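PDB 4CUA: beta-galactosidase from Streptococcus pneumoniae, which hydrolyses terminal beta-linked galactose residues as a multimodular enzyme and, through the carbohydrate-binding module described here, probably binds galactose-containing glycans. Local coordinates for residues P57-V63 with I158-K164; D24-P30 with R48-R54; V131-A136 with H147-D151; V96-G102 with A126-V131. All coordinates share one frame. Residue numbers count along the deposited sequence, not the author numbering.

Contact 1. Residues P57-V63 with I158-K164. With EDO (1,2-ethanediol), chain E.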
# COMPACT_ATOMS: atom_id res chain seq x y z
N PRO A 57 9.65 3.71 -12.42
CA PRO A 57 8.21 3.86 -12.73
C PRO A 57 7.32 2.88 -11.96
O PRO A 57 6.09 3.07 -11.99
CB PRO A 57 8.13 3.56 -14.25
CG PRO A 57 9.33 2.73 -14.56
CD PRO A 57 10.42 3.22 -13.60
N GLU A 58 7.92 1.83 -11.44
CA GLU A 58 7.23 0.87 -10.59
C GLU A 58 7.50 1.12 -9.14
O GLU A 58 8.63 1.41 -8.74
CB GLU A 58 7.64 -0.55 -10.94
CG GLU A 58 6.78 -1.65 -10.24
CD GLU A 58 7.17 -3.11 -10.50
OE1 GLU A 58 8.32 -3.48 -10.30
OE2 GLU A 58 6.27 -3.90 -10.79
N ALA A 59 6.44 1.09 -8.30
CA ALA A 59 6.64 1.10 -6.84
C ALA A 59 5.52 0.32 -6.18
O ALA A 59 4.48 0.11 -6.76
CB ALA A 59 6.64 2.55 -6.30
N SER A 60 5.76 -0.11 -4.96
CA SER A 60 4.75 -0.82 -4.17
C SER A 60 4.47 -0.01 -2.92
O SER A 60 5.31 0.69 -2.36
CB SER A 60 5.24 -2.21 -3.80
OG SER A 60 6.50 -2.26 -3.18
N VAL A 61 3.23 -0.17 -2.47
CA VAL A 61 2.71 0.34 -1.20
C VAL A 61 2.04 -0.81 -0.47
O VAL A 61 1.25 -1.54 -1.09
CB VAL A 61 1.65 1.42 -1.48
CG1 VAL A 61 0.91 1.82 -0.22
CG2 VAL A 61 2.32 2.67 -2.12
N GLY A 62 2.32 -0.96 0.80
CA GLY A 62 1.68 -2.01 1.54
C GLY A 62 1.52 -1.69 2.98
O GLY A 62 1.80 -0.54 3.40
N VAL A 63 0.93 -2.64 3.72
CA VAL A 63 0.70 -2.52 5.15
C VAL A 63 1.31 -3.72 5.84
O VAL A 63 1.06 -4.83 5.42
CB VAL A 63 -0.82 -2.39 5.45
CG1 VAL A 63 -1.03 -2.33 6.95
CG2 VAL A 63 -1.39 -1.15 4.75
N ILE A 158 0.55 -7.22 3.19
CA ILE A 158 0.24 -7.23 1.81
C ILE A 158 0.73 -5.95 1.21
O ILE A 158 0.90 -4.98 1.94
CB ILE A 158 -1.25 -7.53 1.49
CG1 ILE A 158 -2.13 -6.35 1.93
CG2 ILE A 158 -1.62 -8.88 2.11
CD1 ILE A 158 -3.45 -6.27 1.23
N ARG A 159 0.94 -5.99 -0.08
CA ARG A 159 1.29 -4.81 -0.85
C ARG A 159 0.69 -4.84 -2.24
O ARG A 159 0.31 -5.91 -2.78
CB ARG A 159 2.79 -4.59 -0.96
CG ARG A 159 3.52 -5.54 -1.91
CD ARG A 159 5.02 -5.36 -1.77
NE ARG A 159 5.67 -6.19 -2.79
CZ ARG A 159 7.00 -6.26 -2.89
NH1 ARG A 159 7.78 -5.52 -2.11
NH2 ARG A 159 7.51 -7.04 -3.82
N ILE A 160 0.54 -3.66 -2.81
CA ILE A 160 0.15 -3.48 -4.16
C ILE A 160 1.34 -2.84 -4.91
O ILE A 160 1.80 -1.80 -4.57
CB ILE A 160 -1.23 -2.76 -4.32
CG1 ILE A 160 -1.63 -2.69 -5.76
CG2 ILE A 160 -1.21 -1.37 -3.66
CD1 ILE A 160 -3.01 -2.13 -6.03
N ARG A 161 1.80 -3.54 -5.94
CA ARG A 161 3.01 -3.17 -6.71
C ARG A 161 2.56 -2.73 -8.08
O ARG A 161 1.84 -3.46 -8.82
CB ARG A 161 3.92 -4.39 -6.76
CG ARG A 161 5.22 -4.14 -7.54
CD ARG A 161 6.22 -5.20 -7.26
NE ARG A 161 5.71 -6.56 -7.45
CZ ARG A 161 5.56 -7.17 -8.61
NH1 ARG A 161 5.92 -6.60 -9.76
NH2 ARG A 161 5.09 -8.41 -8.61
N MSE A 162 2.93 -1.50 -8.44
CA MSE A 162 2.24 -0.75 -9.46
C MSE A 162 3.13 -0.01 -10.44
O MSE A 162 4.12 0.57 -10.02
CB MSE A 162 1.43 0.39 -8.81
CG MSE A 162 0.37 -0.19 -7.86
SE MSE A 162 -0.40 1.22 -6.73
CE MSE A 162 1.18 1.61 -5.66
N VAL A 163 2.81 -0.06 -11.71
CA VAL A 163 3.57 0.71 -12.71
C VAL A 163 2.77 1.91 -13.11
O VAL A 163 1.57 1.82 -13.45
CB VAL A 163 3.86 -0.14 -13.96
CG1 VAL A 163 4.75 0.67 -14.88
CG2 VAL A 163 4.59 -1.41 -13.58
N LYS A 164 3.38 3.10 -13.09
CA LYS A 164 2.68 4.30 -13.46
C LYS A 164 2.18 4.33 -14.87
O LYS A 164 2.75 3.66 -15.73
CB LYS A 164 3.56 5.54 -13.25
CG LYS A 164 4.64 5.68 -14.30
CD LYS A 164 5.33 7.03 -14.19
CE LYS A 164 6.23 7.28 -15.42
NZ LYS A 164 5.46 7.36 -16.70
C1 EDO E . 9.67 -3.20 -1.20
O1 EDO E . 10.68 -2.30 -1.05
C2 EDO E . 8.50 -2.68 -0.28
O2 EDO E . 7.36 -3.16 -0.76
O HOH W 1 4.28 3.41 -9.83
O HOH W 2 3.59 -3.90 -11.23
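Within P57-V63 and I158-K164, strands 58-63 and 158-163 run antiparallel, their axes 4.4 Å apart at closest and 162° between directions. E58-V163, S60-R161 and G62-R159 are non-hydrogen-bonded pairs, A59-M162, V61-I160 and V63-I158 hydrogen-bonded ones. In the middle, V61 N donates to I160 O (3.0 Å) and I160 N to V61 O (2.8 Å); at V63-I158 the bond from I158 N to V63 O is weak (3.3 Å). At the opposite end, beyond E58-V163, K164 N donates to P57 O (2.9 Å), and a water joins P57 O to M162 O. G62 lets the strands close to 3.7 Å between its CA and that of R159, since a CB would clash with I158 O. The face with E58, S60, R159 and R161 is mainly polar, with V163 also on it: E58 OE2 forms a salt bridge with R161 NH1 (2.9 Å), and R161 NH2 pairs with E98. S60 OG and R159 NH1 both bind O2 of an ethanediol, probably from the crystallisation liquor, at 2.7 and 2.8 Å; R159 also pairs with E98. The other face is apolar, carrying A59, V61, V63, I158, I160 and selenomethionine M162, whose CE lies 3.9 Å from V61 CG2; W49 packs on A59, V61 and M162. Such a central antiparallel pair, one face turned to the hydrophobic interior, is characteristic of the beta-sandwich of galactose-binding-like domains.

Contact 2. Residues D24-P30 with R48-R54. With EDO (1,2-ethanediol), chain D; EDO (1,2-ethanediol), chain F.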
# COMPACT_ATOMS: atom_id res chain seq x y z
N ASP A 24 9.48 3.13 -2.57
CA ASP A 24 9.98 4.46 -2.80
C ASP A 24 8.81 5.42 -2.77
O ASP A 24 7.64 5.06 -3.01
CB ASP A 24 10.71 4.55 -4.15
CG ASP A 24 11.49 5.78 -4.32
OD1 ASP A 24 12.12 6.25 -3.36
OD2 ASP A 24 11.49 6.33 -5.50
N SER A 25 9.10 6.70 -2.50
CA SER A 25 8.14 7.74 -2.46
C SER A 25 8.64 9.11 -2.90
O SER A 25 9.83 9.41 -2.69
CB SER A 25 7.58 7.94 -1.04
OG SER A 25 7.19 6.70 -0.43
N ASN A 26 7.77 9.97 -3.43
CA ASN A 26 8.08 11.35 -3.48
C ASN A 26 8.17 11.85 -2.03
O ASN A 26 7.23 11.69 -1.28
CB ASN A 26 6.99 12.07 -4.25
CG ASN A 26 7.18 13.55 -4.31
OD1 ASN A 26 8.32 14.01 -4.38
ND2 ASN A 26 6.12 14.30 -4.23
N PRO A 27 9.30 12.44 -1.60
CA PRO A 27 9.47 12.65 -0.16
C PRO A 27 8.42 13.48 0.53
O PRO A 27 8.16 13.23 1.72
CB PRO A 27 10.85 13.27 -0.08
CG PRO A 27 11.55 12.62 -1.20
CD PRO A 27 10.57 12.60 -2.32
N SER A 28 7.79 14.41 -0.14
CA SER A 28 6.76 15.24 0.49
C SER A 28 5.39 14.52 0.52
O SER A 28 4.41 15.09 1.07
CB SER A 28 6.57 16.58 -0.27
OG SER A 28 6.23 16.29 -1.59
N ASP A 29 5.35 13.30 -0.04
CA ASP A 29 4.16 12.45 -0.08
C ASP A 29 4.47 11.11 0.59
O ASP A 29 4.43 10.06 -0.05
CB ASP A 29 3.72 12.18 -1.51
CG ASP A 29 3.24 13.39 -2.24
OD1 ASP A 29 2.50 14.22 -1.67
OD2 ASP A 29 3.50 13.45 -3.49
N PRO A 30 4.80 11.15 1.89
CA PRO A 30 5.24 9.91 2.55
C PRO A 30 4.13 8.88 2.58
O PRO A 30 2.94 9.23 2.60
CB PRO A 30 5.56 10.35 3.95
CG PRO A 30 4.76 11.61 4.13
CD PRO A 30 4.80 12.28 2.80
N ARG A 48 -1.62 12.25 0.36
CA ARG A 48 -1.39 11.14 -0.55
C ARG A 48 0.01 10.62 -0.45
O ARG A 48 0.93 11.38 -0.10
CB ARG A 48 -1.73 11.55 -1.97
CG ARG A 48 -1.05 12.84 -2.42
CD ARG A 48 -1.42 13.16 -3.84
NE ARG A 48 -0.87 14.41 -4.32
CZ ARG A 48 -1.47 15.60 -4.21
NH1 ARG A 48 -2.60 15.77 -3.58
NH2 ARG A 48 -0.84 16.68 -4.71
N TRP A 49 0.20 9.32 -0.74
CA TRP A 49 1.47 8.82 -1.18
C TRP A 49 1.53 8.97 -2.68
O TRP A 49 0.54 8.77 -3.38
CB TRP A 49 1.61 7.34 -0.85
CG TRP A 49 2.78 6.71 -1.57
CD1 TRP A 49 4.03 6.65 -1.13
CD2 TRP A 49 2.75 6.07 -2.86
NE1 TRP A 49 4.83 6.01 -2.05
CE2 TRP A 49 4.08 5.67 -3.13
CE3 TRP A 49 1.77 5.83 -3.80
CZ2 TRP A 49 4.43 4.99 -4.30
CZ3 TRP A 49 2.12 5.14 -4.97
CH2 TRP A 49 3.44 4.75 -5.19
N THR A 50 2.70 9.37 -3.19
CA THR A 50 2.96 9.24 -4.63
C THR A 50 4.40 8.88 -4.78
O THR A 50 5.19 9.03 -3.87
CB THR A 50 2.70 10.54 -5.41
OG1 THR A 50 3.83 11.40 -5.29
CG2 THR A 50 1.46 11.31 -5.01
N ASN A 51 4.72 8.44 -6.01
CA ASN A 51 6.13 8.32 -6.44
C ASN A 51 6.34 9.33 -7.59
O ASN A 51 7.14 9.04 -8.51
CB ASN A 51 6.54 6.93 -6.77
CG ASN A 51 5.77 6.32 -7.91
OD1 ASN A 51 4.72 6.85 -8.30
ND2 ASN A 51 6.25 5.17 -8.42
N TRP A 52 5.71 10.47 -7.51
CA TRP A 52 5.83 11.53 -8.52
C TRP A 52 7.29 11.91 -8.70
O TRP A 52 7.98 12.21 -7.77
CB TRP A 52 4.98 12.72 -8.12
CG TRP A 52 5.09 13.87 -9.06
CD1 TRP A 52 4.40 14.03 -10.24
CD2 TRP A 52 5.88 15.04 -8.89
NE1 TRP A 52 4.78 15.23 -10.82
CE2 TRP A 52 5.64 15.87 -10.00
CE3 TRP A 52 6.78 15.46 -7.93
CZ2 TRP A 52 6.32 17.10 -10.19
CZ3 TRP A 52 7.45 16.71 -8.11
CH2 TRP A 52 7.20 17.49 -9.23
N ASN A 53 7.71 11.92 -9.95
CA ASN A 53 9.05 12.32 -10.38
C ASN A 53 10.16 11.49 -9.75
O ASN A 53 11.29 11.97 -9.62
CB ASN A 53 9.24 13.80 -10.14
CG ASN A 53 10.41 14.36 -10.93
OD1 ASN A 53 10.63 13.93 -12.05
ND2 ASN A 53 11.17 15.27 -10.32
N ARG A 54 9.91 10.24 -9.40
CA ARG A 54 10.92 9.37 -8.85
C ARG A 54 11.49 8.53 -10.00
O ARG A 54 10.88 8.43 -11.08
CB ARG A 54 10.39 8.52 -7.66
CG ARG A 54 9.93 9.32 -6.48
CD ARG A 54 11.06 10.08 -5.79
NE ARG A 54 11.94 9.18 -5.07
CZ ARG A 54 12.93 9.60 -4.27
NH1 ARG A 54 13.23 10.91 -4.17
NH2 ARG A 54 13.56 8.72 -3.54
C1 EDO D . 1.42 15.14 -7.29
O1 EDO D . 0.74 16.39 -7.18
C2 EDO D . 2.50 14.96 -6.25
O2 EDO D . 1.85 14.91 -4.93
C1 EDO F . 1.21 15.72 2.33
O1 EDO F . 2.25 14.86 2.72
C2 EDO F . 1.04 15.69 0.82
O2 EDO F . 0.52 14.41 0.37
O HOH W 3 10.07 13.43 -6.44
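This is a polar loop-to-strand contact on one flank of the domain, where the loop following strand 19-22 folds against strand 49-50 and the turn beyond it. The backbones meet at N26 N, which donates to T50 O (2.8 Å). Two beta turns shape the partners, type I from N26 to D29 and type II from N51 to R54. D29 OD2 accepts from N26 ND2 (2.9 Å) within the first turn and from T50 OG1 (2.7 Å) across the contact; T50 OG1 accepts from W52 N, forming an ST turn. In this galactose-binding-like beta-sandwich the loop leads to the calcium site, and R48 O accepts from ND2 of N33, a calcium ligand. R54 NE and NH2 grip D24 OD2 and OD1, each at 2.9 Å, in a bidentate salt bridge. W49 NE1 donates to D24 O (3.1 Å), while its indole packs on A59 and V61. O2 of the chain D ethanediol, probably from the crystallisation liquor, bridges D29 OD2 (2.6 Å) and R48 NE (2.8 Å).

Contact 3. Residues V131-A136 with H147-D151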
# COMPACT_ATOMS: atom_id res chain seq x y z
N VAL A 131 -1.67 -12.70 -4.77
CA VAL A 131 -2.95 -13.17 -4.32
C VAL A 131 -3.63 -14.01 -5.44
O VAL A 131 -3.36 -13.85 -6.62
CB VAL A 131 -3.83 -12.01 -3.82
CG1 VAL A 131 -3.11 -11.39 -2.63
CG2 VAL A 131 -4.24 -11.06 -4.93
N THR A 132 -4.52 -14.90 -5.03
CA THR A 132 -5.23 -15.75 -6.00
C THR A 132 -6.71 -15.42 -6.09
O THR A 132 -7.29 -14.95 -5.14
CB THR A 132 -5.04 -17.23 -5.63
OG1 THR A 132 -5.42 -17.50 -4.29
CG2 THR A 132 -3.61 -17.60 -5.75
N ASN A 133 -7.28 -15.67 -7.25
CA ASN A 133 -8.67 -15.41 -7.54
C ASN A 133 -9.08 -13.98 -7.18
O ASN A 133 -10.08 -13.69 -6.52
CB ASN A 133 -9.54 -16.44 -6.82
CG ASN A 133 -9.40 -17.84 -7.43
OD1 ASN A 133 -9.69 -18.02 -8.59
ND2 ASN A 133 -8.84 -18.72 -6.68
N LEU A 134 -8.24 -13.11 -7.66
CA LEU A 134 -8.50 -11.69 -7.56
C LEU A 134 -9.77 -11.28 -8.24
O LEU A 134 -10.02 -11.60 -9.41
CB LEU A 134 -7.34 -10.89 -8.16
CG LEU A 134 -7.48 -9.36 -8.02
CD1 LEU A 134 -7.44 -8.84 -6.59
CD2 LEU A 134 -6.33 -8.73 -8.86
N LYS A 135 -10.56 -10.49 -7.52
CA LYS A 135 -11.65 -9.78 -8.09
C LYS A 135 -11.29 -8.29 -7.93
O LYS A 135 -10.97 -7.87 -6.84
CB LYS A 135 -12.96 -10.06 -7.38
CG LYS A 135 -13.37 -11.53 -7.34
CD LYS A 135 -14.81 -11.68 -6.86
CE LYS A 135 -15.28 -13.13 -7.01
NZ LYS A 135 -14.63 -14.00 -5.99
N ALA A 136 -11.36 -7.59 -9.03
CA ALA A 136 -10.87 -6.19 -9.10
C ALA A 136 -11.82 -5.43 -9.98
O ALA A 136 -12.51 -6.00 -10.83
CB ALA A 136 -9.49 -6.16 -9.71
N HIS A 147 -12.09 -1.31 -4.88
CA HIS A 147 -12.13 -2.47 -4.01
C HIS A 147 -11.65 -3.74 -4.70
O HIS A 147 -12.04 -4.00 -5.82
CB HIS A 147 -13.59 -2.68 -3.56
CG HIS A 147 -14.15 -1.51 -2.86
ND1 HIS A 147 -13.72 -1.14 -1.62
CD2 HIS A 147 -15.04 -0.59 -3.24
CE1 HIS A 147 -14.36 -0.05 -1.24
NE2 HIS A 147 -15.18 0.29 -2.19
N PHE A 148 -10.80 -4.45 -4.00
CA PHE A 148 -10.21 -5.73 -4.40
C PHE A 148 -10.52 -6.80 -3.37
O PHE A 148 -10.60 -6.53 -2.18
CB PHE A 148 -8.67 -5.60 -4.48
CG PHE A 148 -8.19 -4.52 -5.39
CD1 PHE A 148 -8.04 -4.69 -6.74
CD2 PHE A 148 -7.86 -3.27 -4.85
CE1 PHE A 148 -7.59 -3.67 -7.57
CE2 PHE A 148 -7.39 -2.26 -5.67
CZ PHE A 148 -7.24 -2.44 -7.03
N SER A 149 -10.79 -8.03 -3.86
CA SER A 149 -10.98 -9.16 -2.99
C SER A 149 -10.27 -10.36 -3.63
O SER A 149 -10.06 -10.38 -4.84
CB SER A 149 -12.45 -9.44 -2.71
OG SER A 149 -13.16 -9.80 -3.87
N PHE A 150 -9.86 -11.26 -2.77
CA PHE A 150 -9.02 -12.38 -3.16
C PHE A 150 -9.11 -13.46 -2.10
O PHE A 150 -9.69 -13.32 -1.01
CB PHE A 150 -7.56 -11.92 -3.42
CG PHE A 150 -7.03 -10.98 -2.39
CD1 PHE A 150 -6.52 -11.45 -1.22
CD2 PHE A 150 -7.06 -9.59 -2.62
CE1 PHE A 150 -6.04 -10.59 -0.22
CE2 PHE A 150 -6.60 -8.73 -1.62
CZ PHE A 150 -6.12 -9.22 -0.44
N ASP A 151 -8.58 -14.64 -2.44
CA ASP A 151 -8.60 -15.71 -1.48
C ASP A 151 -7.90 -15.32 -0.17
O ASP A 151 -6.82 -14.76 -0.16
CB ASP A 151 -7.91 -16.95 -2.06
CG ASP A 151 -8.66 -17.57 -3.23
OD1 ASP A 151 -9.92 -17.48 -3.34
OD2 ASP A 151 -7.94 -18.13 -4.10
O HOH W 4 -4.85 -14.80 -2.20
O HOH W 5 -11.47 -14.73 -4.44
O HOH W 6 -13.33 -12.77 -3.46
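V131 lies over one face of the F150 ring: its CG1 sits 3.9 Å from the ring centroid, 18° off the normal, in a CH-pi contact. L134 comes to the same ring at its edge, CD1 lying 4.1 Å from F150 CD2 and 4.1 Å from F148 CB, so the leucine end fills the notch between the two phenylalanines. A136 adds a smaller knob, its CB meeting the F148 edge at CD1 (3.6 Å). I97 and Y95 of strand 94-100 also pack on F148, which joins this surface patch to the interior. Segment 131-136 lies along strand 145-155 of the beta-sandwich as an irregular edge, with a single antiparallel bridge, K135 to S149: K135 N donates to S149 O (2.7 Å) and S149 N to K135 O (3.0 Å). N133, with positive phi and psi, turns the chain between this bridge and the bond from D151 N to T132 O (3.0 Å). D151 OD2 receives both T132 OG1 (2.6 Å) and N133 ND2 (2.8 Å). Waters also bridge the two segments, one joining T132 N to D151 O and another lying between K135 NZ and S149 OG.

Contact 4. Residues V96-G102 with A126-V131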
# COMPACT_ATOMS: atom_id res chain seq x y z
N VAL A 96 0.06 -5.60 -9.38
CA VAL A 96 -0.04 -6.92 -8.82
C VAL A 96 -0.23 -6.75 -7.33
O VAL A 96 0.48 -5.98 -6.68
CB VAL A 96 1.24 -7.73 -9.00
CG1 VAL A 96 1.14 -9.09 -8.33
CG2 VAL A 96 1.50 -7.88 -10.49
N ILE A 97 -1.19 -7.46 -6.76
CA ILE A 97 -1.36 -7.52 -5.31
C ILE A 97 -0.72 -8.79 -4.76
O ILE A 97 -0.96 -9.92 -5.28
CB ILE A 97 -2.86 -7.44 -4.91
CG1 ILE A 97 -3.47 -6.14 -5.40
CG2 ILE A 97 -3.04 -7.60 -3.41
CD1 ILE A 97 -4.96 -6.04 -5.32
N GLU A 98 0.10 -8.64 -3.74
CA GLU A 98 0.99 -9.68 -3.23
C GLU A 98 0.93 -9.77 -1.74
O GLU A 98 0.63 -8.77 -1.09
CB GLU A 98 2.44 -9.35 -3.66
CG GLU A 98 2.60 -9.45 -5.16
CD GLU A 98 3.92 -8.91 -5.70
OE1 GLU A 98 4.40 -7.83 -5.28
OE2 GLU A 98 4.46 -9.57 -6.59
N TYR A 99 1.26 -10.94 -1.18
CA TYR A 99 1.32 -11.15 0.23
C TYR A 99 2.61 -11.77 0.67
O TYR A 99 3.25 -12.53 -0.13
CB TYR A 99 0.10 -11.99 0.74
CG TYR A 99 0.08 -13.44 0.33
CD1 TYR A 99 -0.34 -13.82 -0.94
CD2 TYR A 99 0.44 -14.41 1.23
CE1 TYR A 99 -0.34 -15.19 -1.35
CE2 TYR A 99 0.40 -15.75 0.86
CZ TYR A 99 -0.01 -16.09 -0.41
OH TYR A 99 0.01 -17.45 -0.82
N TYR A 100 3.01 -11.49 1.89
CA TYR A 100 4.30 -11.85 2.39
C TYR A 100 4.26 -13.32 2.86
O TYR A 100 3.42 -13.72 3.67
CB TYR A 100 4.73 -10.92 3.49
CG TYR A 100 6.11 -11.17 4.05
CD1 TYR A 100 7.22 -10.65 3.42
CD2 TYR A 100 6.34 -12.02 5.11
CE1 TYR A 100 8.48 -10.89 3.88
CE2 TYR A 100 7.61 -12.24 5.60
CZ TYR A 100 8.71 -11.72 4.94
OH TYR A 100 10.00 -11.98 5.43
N VAL A 101 5.27 -14.07 2.40
CA VAL A 101 5.43 -15.49 2.71
C VAL A 101 6.81 -15.84 3.22
O VAL A 101 7.12 -17.02 3.50
CB VAL A 101 5.12 -16.37 1.45
CG1 VAL A 101 3.72 -16.17 0.97
CG2 VAL A 101 6.13 -16.11 0.33
N GLY A 102 7.68 -14.86 3.43
CA GLY A 102 9.01 -15.16 3.93
C GLY A 102 8.98 -15.87 5.26
O GLY A 102 8.14 -15.58 6.13
N ALA A 126 11.43 -13.39 -3.56
CA ALA A 126 11.09 -14.73 -3.02
C ALA A 126 10.20 -14.69 -1.79
O ALA A 126 9.63 -15.70 -1.36
CB ALA A 126 12.34 -15.55 -2.73
N ASN A 127 10.07 -13.51 -1.17
CA ASN A 127 9.29 -13.40 0.03
C ASN A 127 7.83 -13.00 -0.21
O ASN A 127 7.11 -12.83 0.79
CB ASN A 127 9.98 -12.40 0.98
CG ASN A 127 11.24 -12.96 1.58
OD1 ASN A 127 11.35 -14.17 1.77
ND2 ASN A 127 12.20 -12.09 1.94
N TRP A 128 7.45 -12.86 -1.46
CA TRP A 128 6.12 -12.49 -1.88
C TRP A 128 5.50 -13.51 -2.83
O TRP A 128 6.19 -14.08 -3.68
CB TRP A 128 6.16 -11.17 -2.60
CG TRP A 128 6.65 -10.06 -1.71
CD1 TRP A 128 7.90 -9.58 -1.65
CD2 TRP A 128 5.88 -9.30 -0.77
NE1 TRP A 128 8.02 -8.60 -0.68
CE2 TRP A 128 6.75 -8.39 -0.17
CE3 TRP A 128 4.56 -9.32 -0.40
CZ2 TRP A 128 6.35 -7.51 0.85
CZ3 TRP A 128 4.13 -8.41 0.60
CH2 TRP A 128 5.04 -7.51 1.18
N LYS A 129 4.18 -13.70 -2.68
CA LYS A 129 3.43 -14.38 -3.70
C LYS A 129 2.22 -13.57 -4.10
O LYS A 129 1.71 -12.77 -3.24
CB LYS A 129 2.91 -15.74 -3.21
CG LYS A 129 4.02 -16.77 -2.97
CD LYS A 129 3.41 -18.15 -2.80
CE LYS A 129 4.52 -19.14 -2.52
NZ LYS A 129 3.93 -20.47 -2.21
N PRO A 130 1.74 -13.73 -5.32
CA PRO A 130 0.55 -13.02 -5.73
C PRO A 130 -0.72 -13.57 -5.11
O PRO A 130 -0.80 -14.76 -4.87
CB PRO A 130 0.49 -13.16 -7.23
CG PRO A 130 1.15 -14.51 -7.45
CD PRO A 130 2.22 -14.62 -6.43
N VAL A 131 -1.67 -12.70 -4.77
CA VAL A 131 -2.95 -13.17 -4.32
C VAL A 131 -3.63 -14.01 -5.44
O VAL A 131 -3.36 -13.85 -6.62
CB VAL A 131 -3.83 -12.01 -3.82
CG1 VAL A 131 -3.11 -11.39 -2.63
CG2 VAL A 131 -4.24 -11.06 -4.93
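The indole of W128 packs against Y100: Y100 CB lies over the six-membered ring, 4.2 Å from its centroid, and the tyrosine turns its edge to the indole face in a T-shaped pair, centroids 5.6 Å apart and planes at 83°. A second apolar cluster forms around V131, whose CG1 touches I97 CG2 at 3.9 Å and Y99 CD1 at 4.1 Å. Between these the backbones pair as antiparallel strands, 96-100 with 128-130, splayed to 136° between directions; the short second strand extends the beta-sandwich sheet beyond strand 94-100, whose other neighbour is strand 157-163. Y99 and K129 exchange bonds, Y99 N to K129 O (2.8 Å) and K129 N to Y99 O (3.0 Å), and V131 N donates to I97 O (2.9 Å). At the far end V101 N reaches N127 O at 2.7 Å. There V101 CG2 leans on K129 CG (4.0 Å). G102 CA comes within 3.3 Å of N127 OD1, where a CB would clash. Polar side-chain ends find partners beyond the two segments: E98 forms salt bridges with R159 and R161, R159 also meets W128 in a cation-pi contact, W128 NE1 donates to F122 O and Y100 OH to T104 O.

How the contacts relate
Contacts 1, 2 and 4 are all partly buried, contact 1 nearest the chain centre, about 6 Å from it to its own centre, with contacts 2 and 4 lying on opposite sides of that point; contact 3 is a surface contact. W49 ties contact 2 to contact 1 by packing on V61 and M162; on the other side, R161 joins contact 1 to E98 of contact 4 by a salt bridge. Contacts 3 and 4 share V131 and meet around I97. Regular strand pairing dominates contact 1, shortens in contact 4 and shrinks to a single bridge in contact 3, while contact 2 relies largely on side-chain bonds and turns.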